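Local coordinates for protein GTP cyclohydrolase 1 type 2 homolog (PDB 3LNL) that is of unknown function but binds zinc at a dinuclear centre and assembles into a capped toroidal hexamer of the NIF3 family, at residues H16-S21 with I99-N104; D106-G111 with S238-G243. The protein carries 2 engineered substitutions. All coordinates share one frame; numbering follows the deposited sequence.

Two contacts placed in series along the chain show how a buried joint and a partly buried one use different chemistry within one NIF3 protein. Interaction 1 is the more buried, bringing the chain that leaves helix 7-17 against the end of strand 97-100 and the start of helix 103-106; apolar side chains and one amide hydrogen bond hold it. Interaction 2 continues from the far end of helix 103-106, where the zinc ligand Asp106 sits, to the corner between strands 229-238 and 240-253, and adds a backbone hydrogen bond, bridging waters and a metal ligand to its apolar packing. The two touch, since Asn108 ND2 probably donates to His17 O and Pro19 packs against the Tyr240 hydroxyl.

Interaction 1: H16-S21 with I99-N104; sequences HHVPFS and IAMHTN
Asn104 projects from the first turn of helix 103-106 into the elbow made by Val18, Pro19 and Phe20. Its CB lies 3.3 Å from Pro19 O, and CG takes the crowded position between backbone N and carbonyl carbon (chi1 54°). At the tip, ND2 donates to Val18 O over 2.9 Å, nearly straight at 161°; the acceptor lies in the amide plane, although the donor stands above the carbonyl plane. ND2 also comes within 3.4 Å of Phe20 CD2, the amide and ring running side by side with planes 40° apart. One bond thus pins the amide and satisfies the carbonyl of Val18, the first residue to abandon helical geometry. Next to this bond, Phe20 turns the edge of its ring to Ala100 O, with CE2 3.5 Å away, while Met101 bends at its thioether to press CE against Val18 CB at a tight 3.5 Å. The contact thereby ties the exit of helix 7-17 to a strand-to-helix turn of the NIF3 fold: Phe20 also packs on Met11 and Leu14 of that helix, Met101 on Ile66 of strand 64-67, and Met101 O accepts from ND1 of the zinc ligand His68.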
ATOM      1  N   HIS B  16       9.490 -32.644 -11.837  1.00 14.69           N
ATOM      2  CA  HIS B  16      10.905 -32.974 -11.883  1.00 15.68           C
ATOM      3  C   HIS B  16      11.590 -32.178 -13.005  1.00 16.00           C
ATOM      4  O   HIS B  16      12.615 -31.562 -12.787  1.00 14.83           O
ATOM      5  CB  HIS B  16      11.091 -34.484 -12.061  1.00 16.82           C
ATOM      6  CG  HIS B  16      12.517 -34.902 -12.177  1.00 19.87           C
ATOM      7  ND1 HIS B  16      13.359 -34.962 -11.094  1.00 23.50           N
ATOM      8  CD2 HIS B  16      13.269 -35.214 -13.259  1.00 23.63           C
ATOM      9  CE1 HIS B  16      14.568 -35.310 -11.499  1.00 24.92           C
ATOM     10  NE2 HIS B  16      14.545 -35.450 -12.812  1.00 22.75           N
ATOM     11  N   HIS B  17      10.999 -32.170 -14.199  1.00 15.90           N
ATOM     12  CA  HIS B  17      11.643 -31.560 -15.337  1.00 15.43           C
ATOM     13  C   HIS B  17      11.358 -30.077 -15.498  1.00 14.96           C
ATOM     14  O   HIS B  17      12.193 -29.364 -16.056  1.00 14.97           O
ATOM     15  CB  HIS B  17      11.281 -32.323 -16.616  1.00 16.52           C
ATOM     16  CG  HIS B  17      11.807 -33.725 -16.665  1.00 15.66           C
ATOM     17  ND1 HIS B  17      13.125 -34.026 -16.950  1.00 17.86           N
ATOM     18  CD2 HIS B  17      11.178 -34.918 -16.495  1.00 17.07           C
ATOM     19  CE1 HIS B  17      13.286 -35.343 -16.938  1.00 16.90           C
ATOM     20  NE2 HIS B  17      12.122 -35.906 -16.656  1.00 15.10           N
ATOM     21  N   VAL B  18      10.207 -29.597 -15.017  1.00 14.56           N
ATOM     22  CA  VAL B  18       9.793 -28.198 -15.209  1.00 13.83           C
ATOM     23  C   VAL B  18       9.166 -27.720 -13.903  1.00 14.82           C
ATOM     24  O   VAL B  18       7.926 -27.642 -13.761  1.00 13.82           O
ATOM     25  CB  VAL B  18       8.771 -28.038 -16.374  1.00 15.05           C
ATOM     26  CG1 VAL B  18       8.431 -26.548 -16.649  1.00 12.02           C
ATOM     27  CG2 VAL B  18       9.246 -28.744 -17.685  1.00 11.51           C
ATOM     28  N   PRO B  19      10.018 -27.488 -12.901  1.00 15.36           N
ATOM     29  CA  PRO B  19       9.509 -27.410 -11.530  1.00 16.07           C
ATOM     30  C   PRO B  19       8.441 -26.340 -11.351  1.00 16.31           C
ATOM     31  O   PRO B  19       8.667 -25.181 -11.718  1.00 14.95           O
ATOM     32  CB  PRO B  19      10.733 -27.048 -10.703  1.00 16.68           C
ATOM     33  CG  PRO B  19      11.908 -27.352 -11.547  1.00 16.21           C
ATOM     34  CD  PRO B  19      11.487 -27.576 -12.961  1.00 15.58           C
ATOM     35  N   PHE B  20       7.327 -26.721 -10.723  1.00 15.75           N
ATOM     36  CA  PHE B  20       6.228 -25.779 -10.558  1.00 15.60           C
ATOM     37  C   PHE B  20       6.635 -24.579  -9.702  1.00 16.17           C
ATOM     38  O   PHE B  20       6.092 -23.485  -9.873  1.00 14.59           O
ATOM     39  CB  PHE B  20       5.011 -26.493 -10.020  1.00 16.64           C
ATOM     40  CG  PHE B  20       4.369 -27.364 -11.050  1.00 17.11           C
ATOM     41  CD1 PHE B  20       4.642 -28.713 -11.107  1.00 18.35           C
ATOM     42  CD2 PHE B  20       3.574 -26.802 -12.041  1.00 17.32           C
ATOM     43  CE1 PHE B  20       4.080 -29.514 -12.086  1.00 20.07           C
ATOM     44  CE2 PHE B  20       3.011 -27.587 -13.038  1.00 16.54           C
ATOM     45  CZ  PHE B  20       3.251 -28.947 -13.060  1.00 19.26           C
ATOM     46  N   SER B  21       7.633 -24.775  -8.836  1.00 15.37           N
ATOM     47  CA  SER B  21       8.138 -23.725  -7.974  1.00 16.17           C
ATOM     48  C   SER B  21       8.845 -22.585  -8.751  1.00 16.19           C
ATOM     49  O   SER B  21       9.036 -21.504  -8.216  1.00 15.47           O
ATOM     50  CB  SER B  21       9.115 -24.349  -6.942  1.00 16.55           C
ATOM     51  OG  SER B  21      10.379 -24.714  -7.536  1.00 15.91           O
ATOM     52  N   ILE B  99      -4.021 -29.706 -16.431  1.00 10.33           N
ATOM     53  CA  ILE B  99      -2.822 -29.213 -15.750  1.00 11.94           C
ATOM     54  C   ILE B  99      -2.285 -28.004 -16.525  1.00 11.82           C
ATOM     55  O   ILE B  99      -2.263 -28.016 -17.751  1.00 13.03           O
ATOM     56  CB  ILE B  99      -1.717 -30.331 -15.761  1.00 12.03           C
ATOM     57  CG1 ILE B  99      -2.197 -31.551 -14.940  1.00 11.79           C
ATOM     58  CG2 ILE B  99      -0.313 -29.771 -15.339  1.00 11.58           C
ATOM     59  CD1 ILE B  99      -1.389 -32.913 -15.277  1.00  8.58           C
ATOM     60  N   ALA B 100      -1.887 -26.959 -15.806  1.00 11.56           N
ATOM     61  CA  ALA B 100      -1.313 -25.800 -16.408  1.00 12.30           C
ATOM     62  C   ALA B 100       0.185 -25.776 -16.102  1.00 12.41           C
ATOM     63  O   ALA B 100       0.614 -25.803 -14.926  1.00 13.39           O
ATOM     64  CB  ALA B 100      -1.944 -24.485 -15.850  1.00 12.36           C
ATOM     65  N   MET B 101       0.970 -25.712 -17.161  1.00 12.93           N
ATOM     66  CA  MET B 101       2.414 -25.491 -17.056  1.00 13.03           C
ATOM     67  C   MET B 101       2.656 -24.138 -17.673  1.00 12.90           C
ATOM     68  O   MET B 101       2.938 -24.032 -18.899  1.00 11.57           O
ATOM     69  CB  MET B 101       3.169 -26.629 -17.779  1.00 12.31           C
ATOM     70  CG  MET B 101       3.035 -28.006 -17.049  1.00 15.28           C
ATOM     71  SD  MET B 101       3.915 -29.249 -18.002  1.00 16.65           S
ATOM     72  CE  MET B 101       5.613 -28.942 -17.432  1.00 14.60           C
ATOM     73  N   HIS B 102       2.526 -23.093 -16.826  1.00 12.47           N
ATOM     74  CA  HIS B 102       2.514 -21.740 -17.318  1.00 12.44           C
ATOM     75  C   HIS B 102       3.882 -21.083 -17.195  1.00 13.55           C
ATOM     76  O   HIS B 102       4.793 -21.489 -17.919  1.00 13.59           O
ATOM     77  CB  HIS B 102       1.406 -20.910 -16.697  1.00 12.71           C
ATOM     78  CG  HIS B 102       1.187 -19.616 -17.398  1.00 11.30           C
ATOM     79  ND1 HIS B 102       0.814 -18.460 -16.738  1.00 11.97           N
ATOM     80  CD2 HIS B 102       1.347 -19.282 -18.703  1.00 11.66           C
ATOM     81  CE1 HIS B 102       0.725 -17.471 -17.623  1.00 13.56           C
ATOM     82  NE2 HIS B 102       1.057 -17.938 -18.818  1.00 12.71           N
ATOM     83  N   THR B 103       4.082 -20.146 -16.259  1.00 12.74           N
ATOM     84  CA  THR B 103       5.351 -19.436 -16.253  1.00 12.16           C
ATOM     85  C   THR B 103       6.534 -20.367 -15.894  1.00 13.12           C
ATOM     86  O   THR B 103       7.626 -20.075 -16.310  1.00 13.81           O
ATOM     87  CB  THR B 103       5.355 -18.151 -15.411  1.00 12.36           C
ATOM     88  OG1 THR B 103       5.039 -18.450 -14.051  1.00 12.05           O
ATOM     89  CG2 THR B 103       4.361 -17.092 -15.991  1.00 12.09           C
ATOM     90  N   ASN B 104       6.332 -21.490 -15.181  1.00 12.62           N
ATOM     91  CA  ASN B 104       7.403 -22.511 -15.102  1.00 12.65           C
ATOM     92  C   ASN B 104       7.940 -22.975 -16.460  1.00 11.70           C
ATOM     93  O   ASN B 104       9.142 -23.191 -16.634  1.00 11.13           O
ATOM     94  CB  ASN B 104       7.082 -23.708 -14.151  1.00 12.74           C
ATOM     95  CG  ASN B 104       5.770 -24.391 -14.468  1.00 15.50           C
ATOM     96  OD1 ASN B 104       4.772 -23.735 -14.842  1.00 13.23           O
ATOM     97  ND2 ASN B 104       5.764 -25.737 -14.358  1.00 10.86           N
TER

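Interaction 2: D106-G111 with S238-G243; sequences DVNPHG and SLYGLG. Unlike the reference sequence in segment 106-111: His110 (reference Tyr). With ZN (zinc ion), chain G.
Tyr240 and Val107 cross at about a right angle, Val107 CG2 facing the tyrosine CB, and the ring, with CG anti to the carbonyl carbon (chi1 -54°), meets Asn108 and Pro109 beyond it. Asn108, with CG anti to its backbone N (chi1 -167°), lies alongside Tyr240 and points the same way; its ND2 meets the ring edge at CE2, the amide and ring planes 52° apart. Pro109 crosses the tyrosine obliquely, CD 3.7 Å from CE2. A water joins the two polar tips, accepting from Asn108 ND2 and hydrogen-bonding to Tyr240 OH at 2.7 Å, while Asn108 OD1 takes the backbone N of the non-reference residue His110 in an Asx turn. The other branch of Val107, CG1, packs on Leu242 CB, and Leu242 CD1 reaches 3.8 Å to Asp106 CB. Gly241 N donates to Val107 O over 3.0 Å, on an in-plane lone pair, and Val107 CA returns a CH···O contact to Gly241 O. A second water gathers Asp106 O, Gly241 O and Gly243 N. The corner 238-243, probably the return from the PII-like region into the C-terminal NIF3 domain, thus joins the loop of Asp106. Both its carboxylate oxygens bind zinc, OD1 at 2.2 Å, in a site shared with His68, Glu333 and two waters. Backbone and water bonds anchor the chain behind a metal ligand whose negative charge the zinc would be expected to stabilise.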
ATOM      1  N   ASP B 106       7.682 -20.998 -19.237  1.00 13.59           N
ATOM      2  CA  ASP B 106       8.289 -19.776 -19.817  1.00 13.99           C
ATOM      3  C   ASP B 106       9.743 -19.602 -19.406  1.00 13.53           C
ATOM      4  O   ASP B 106      10.525 -19.023 -20.165  1.00 13.19           O
ATOM      5  CB  ASP B 106       7.499 -18.496 -19.461  1.00 13.64           C
ATOM      6  CG  ASP B 106       6.186 -18.396 -20.235  1.00 16.84           C
ATOM      7  OD1 ASP B 106       6.271 -18.591 -21.482  1.00 13.00           O
ATOM      8  OD2 ASP B 106       5.105 -18.125 -19.611  1.00 14.55           O
ATOM      9  N   VAL B 107      10.101 -20.095 -18.218  1.00 13.31           N
ATOM     10  CA  VAL B 107      11.428 -19.874 -17.672  1.00 12.07           C
ATOM     11  C   VAL B 107      12.338 -21.103 -17.707  1.00 13.03           C
ATOM     12  O   VAL B 107      13.505 -21.055 -17.308  1.00 12.08           O
ATOM     13  CB  VAL B 107      11.374 -19.343 -16.238  1.00 13.64           C
ATOM     14  CG1 VAL B 107      10.502 -18.038 -16.148  1.00 11.81           C
ATOM     15  CG2 VAL B 107      10.948 -20.471 -15.230  1.00 10.58           C
ATOM     16  N   ASN B 108      11.839 -22.194 -18.256  1.00 12.77           N
ATOM     17  CA  ASN B 108      12.594 -23.437 -18.285  1.00 13.14           C
ATOM     18  C   ASN B 108      13.655 -23.434 -19.402  1.00 14.05           C
ATOM     19  O   ASN B 108      13.356 -23.002 -20.534  1.00 14.89           O
ATOM     20  CB  ASN B 108      11.629 -24.570 -18.536  1.00 13.27           C
ATOM     21  CG  ASN B 108      12.252 -25.900 -18.268  1.00 15.38           C
ATOM     22  OD1 ASN B 108      12.784 -26.543 -19.188  1.00 13.54           O
ATOM     23  ND2 ASN B 108      12.230 -26.312 -16.983  1.00 12.42           N
ATOM     24  N   PRO B 109      14.861 -23.966 -19.118  1.00 14.48           N
ATOM     25  CA  PRO B 109      15.878 -24.053 -20.185  1.00 14.20           C
ATOM     26  C   PRO B 109      15.426 -24.780 -21.437  1.00 14.75           C
ATOM     27  O   PRO B 109      15.995 -24.546 -22.495  1.00 14.67           O
ATOM     28  CB  PRO B 109      17.029 -24.842 -19.546  1.00 15.72           C
ATOM     29  CG  PRO B 109      16.782 -24.830 -18.030  1.00 14.73           C
ATOM     30  CD  PRO B 109      15.277 -24.670 -17.880  1.00 14.77           C
ATOM     31  N   HIS B 110      14.393 -25.622 -21.346  1.00 14.40           N
ATOM     32  CA  HIS B 110      13.841 -26.274 -22.543  1.00 15.89           C
ATOM     33  C   HIS B 110      12.445 -25.800 -22.878  1.00 15.31           C
ATOM     34  O   HIS B 110      11.738 -26.427 -23.659  1.00 15.11           O
ATOM     35  CB  HIS B 110      13.858 -27.790 -22.359  1.00 17.06           C
ATOM     36  CG  HIS B 110      15.209 -28.305 -22.021  1.00 19.51           C
ATOM     37  ND1 HIS B 110      16.217 -28.395 -22.955  1.00 22.58           N
ATOM     38  CD2 HIS B 110      15.746 -28.700 -20.839  1.00 22.13           C
ATOM     39  CE1 HIS B 110      17.320 -28.851 -22.368  1.00 24.01           C
ATOM     40  NE2 HIS B 110      17.056 -29.041 -21.083  1.00 22.88           N
ATOM     41  N   GLY B 111      12.061 -24.686 -22.265  1.00 15.32           N
ATOM     42  CA  GLY B 111      10.682 -24.158 -22.319  1.00 14.14           C
ATOM     43  C   GLY B 111      10.332 -23.277 -23.513  1.00 13.65           C
ATOM     44  O   GLY B 111      10.943 -23.414 -24.541  1.00 13.37           O
ATOM     45  N   SER B 238      20.392 -19.105 -11.040  1.00 18.11           N
ATOM     46  CA  SER B 238      19.607 -20.259 -11.386  1.00 18.16           C
ATOM     47  C   SER B 238      19.835 -20.590 -12.857  1.00 17.83           C
ATOM     48  O   SER B 238      20.221 -19.734 -13.638  1.00 17.27           O
ATOM     49  CB  SER B 238      18.109 -19.908 -11.244  1.00 19.99           C
ATOM     50  OG  SER B 238      17.342 -21.032 -11.556  1.00 21.32           O
ATOM     51  N   LEU B 239      19.466 -21.800 -13.229  1.00 17.67           N
ATOM     52  CA  LEU B 239      19.370 -22.181 -14.618  1.00 18.17           C
ATOM     53  C   LEU B 239      18.068 -21.698 -15.275  1.00 17.50           C
ATOM     54  O   LEU B 239      17.961 -21.748 -16.493  1.00 16.23           O
ATOM     55  CB  LEU B 239      19.533 -23.707 -14.763  1.00 18.20           C
ATOM     56  CG  LEU B 239      20.925 -24.227 -14.354  1.00 19.71           C
ATOM     57  CD1 LEU B 239      20.968 -25.717 -14.533  1.00 23.66           C
ATOM     58  CD2 LEU B 239      22.070 -23.580 -15.125  1.00 23.12           C
ATOM     59  N   TYR B 240      17.105 -21.283 -14.447  1.00 16.67           N
ATOM     60  CA  TYR B 240      15.790 -20.821 -14.869  1.00 16.05           C
ATOM     61  C   TYR B 240      15.805 -19.303 -15.047  1.00 14.98           C
ATOM     62  O   TYR B 240      16.406 -18.575 -14.274  1.00 14.77           O
ATOM     63  CB  TYR B 240      14.682 -21.283 -13.866  1.00 15.44           C
ATOM     64  CG  TYR B 240      14.720 -22.801 -13.636  1.00 17.48           C
ATOM     65  CD1 TYR B 240      15.455 -23.372 -12.570  1.00 19.49           C
ATOM     66  CD2 TYR B 240      14.076 -23.660 -14.511  1.00 17.57           C
ATOM     67  CE1 TYR B 240      15.527 -24.768 -12.401  1.00 17.91           C
ATOM     68  CE2 TYR B 240      14.165 -25.014 -14.369  1.00 18.53           C
ATOM     69  CZ  TYR B 240      14.895 -25.571 -13.314  1.00 20.02           C
ATOM     70  OH  TYR B 240      14.924 -26.938 -13.224  1.00 20.73           O
ATOM     71  N   GLY B 241      15.129 -18.827 -16.090  1.00 13.81           N
ATOM     72  CA  GLY B 241      14.993 -17.398 -16.313  1.00 12.61           C
ATOM     73  C   GLY B 241      14.048 -17.129 -17.456  1.00 11.77           C
ATOM     74  O   GLY B 241      13.897 -17.968 -18.353  1.00 12.01           O
ATOM     75  N   LEU B 242      13.405 -15.955 -17.418  1.00 12.66           N
ATOM     76  CA  LEU B 242      12.462 -15.504 -18.439  1.00 12.70           C
ATOM     77  C   LEU B 242      13.142 -14.894 -19.679  1.00 13.67           C
ATOM     78  O   LEU B 242      13.658 -13.758 -19.647  1.00 15.11           O
ATOM     79  CB  LEU B 242      11.443 -14.519 -17.850  1.00 12.75           C
ATOM     80  CG  LEU B 242      10.384 -14.096 -18.862  1.00 15.04           C
ATOM     81  CD1 LEU B 242       9.439 -15.291 -19.167  1.00 14.28           C
ATOM     82  CD2 LEU B 242       9.609 -12.887 -18.376  1.00 15.14           C
ATOM     83  N   GLY B 243      13.137 -15.686 -20.742  1.00 13.11           N
ATOM     84  CA  GLY B 243      13.663 -15.311 -22.025  1.00 12.72           C
ATOM     85  C   GLY B 243      14.917 -16.095 -22.352  1.00 12.06           C
ATOM     86  O   GLY B 243      15.517 -16.748 -21.497  1.00 12.72           O
TER
HETATM   87 ZN    ZN G 402       4.196 -17.900 -21.729  0.50 23.93          ZN
HETATM   88  O   HOH W   1      13.014 -18.726 -21.027  1.00 10.31           O
HETATM   89  O   HOH W   2      14.657 -28.035 -15.684  1.00 29.59           O
HETATM   90  O   HOH W   3       2.370 -17.143 -21.058  1.00 12.36           O
HETATM   91  O   HOH W   4       4.510 -15.731 -21.767  1.00 12.58           O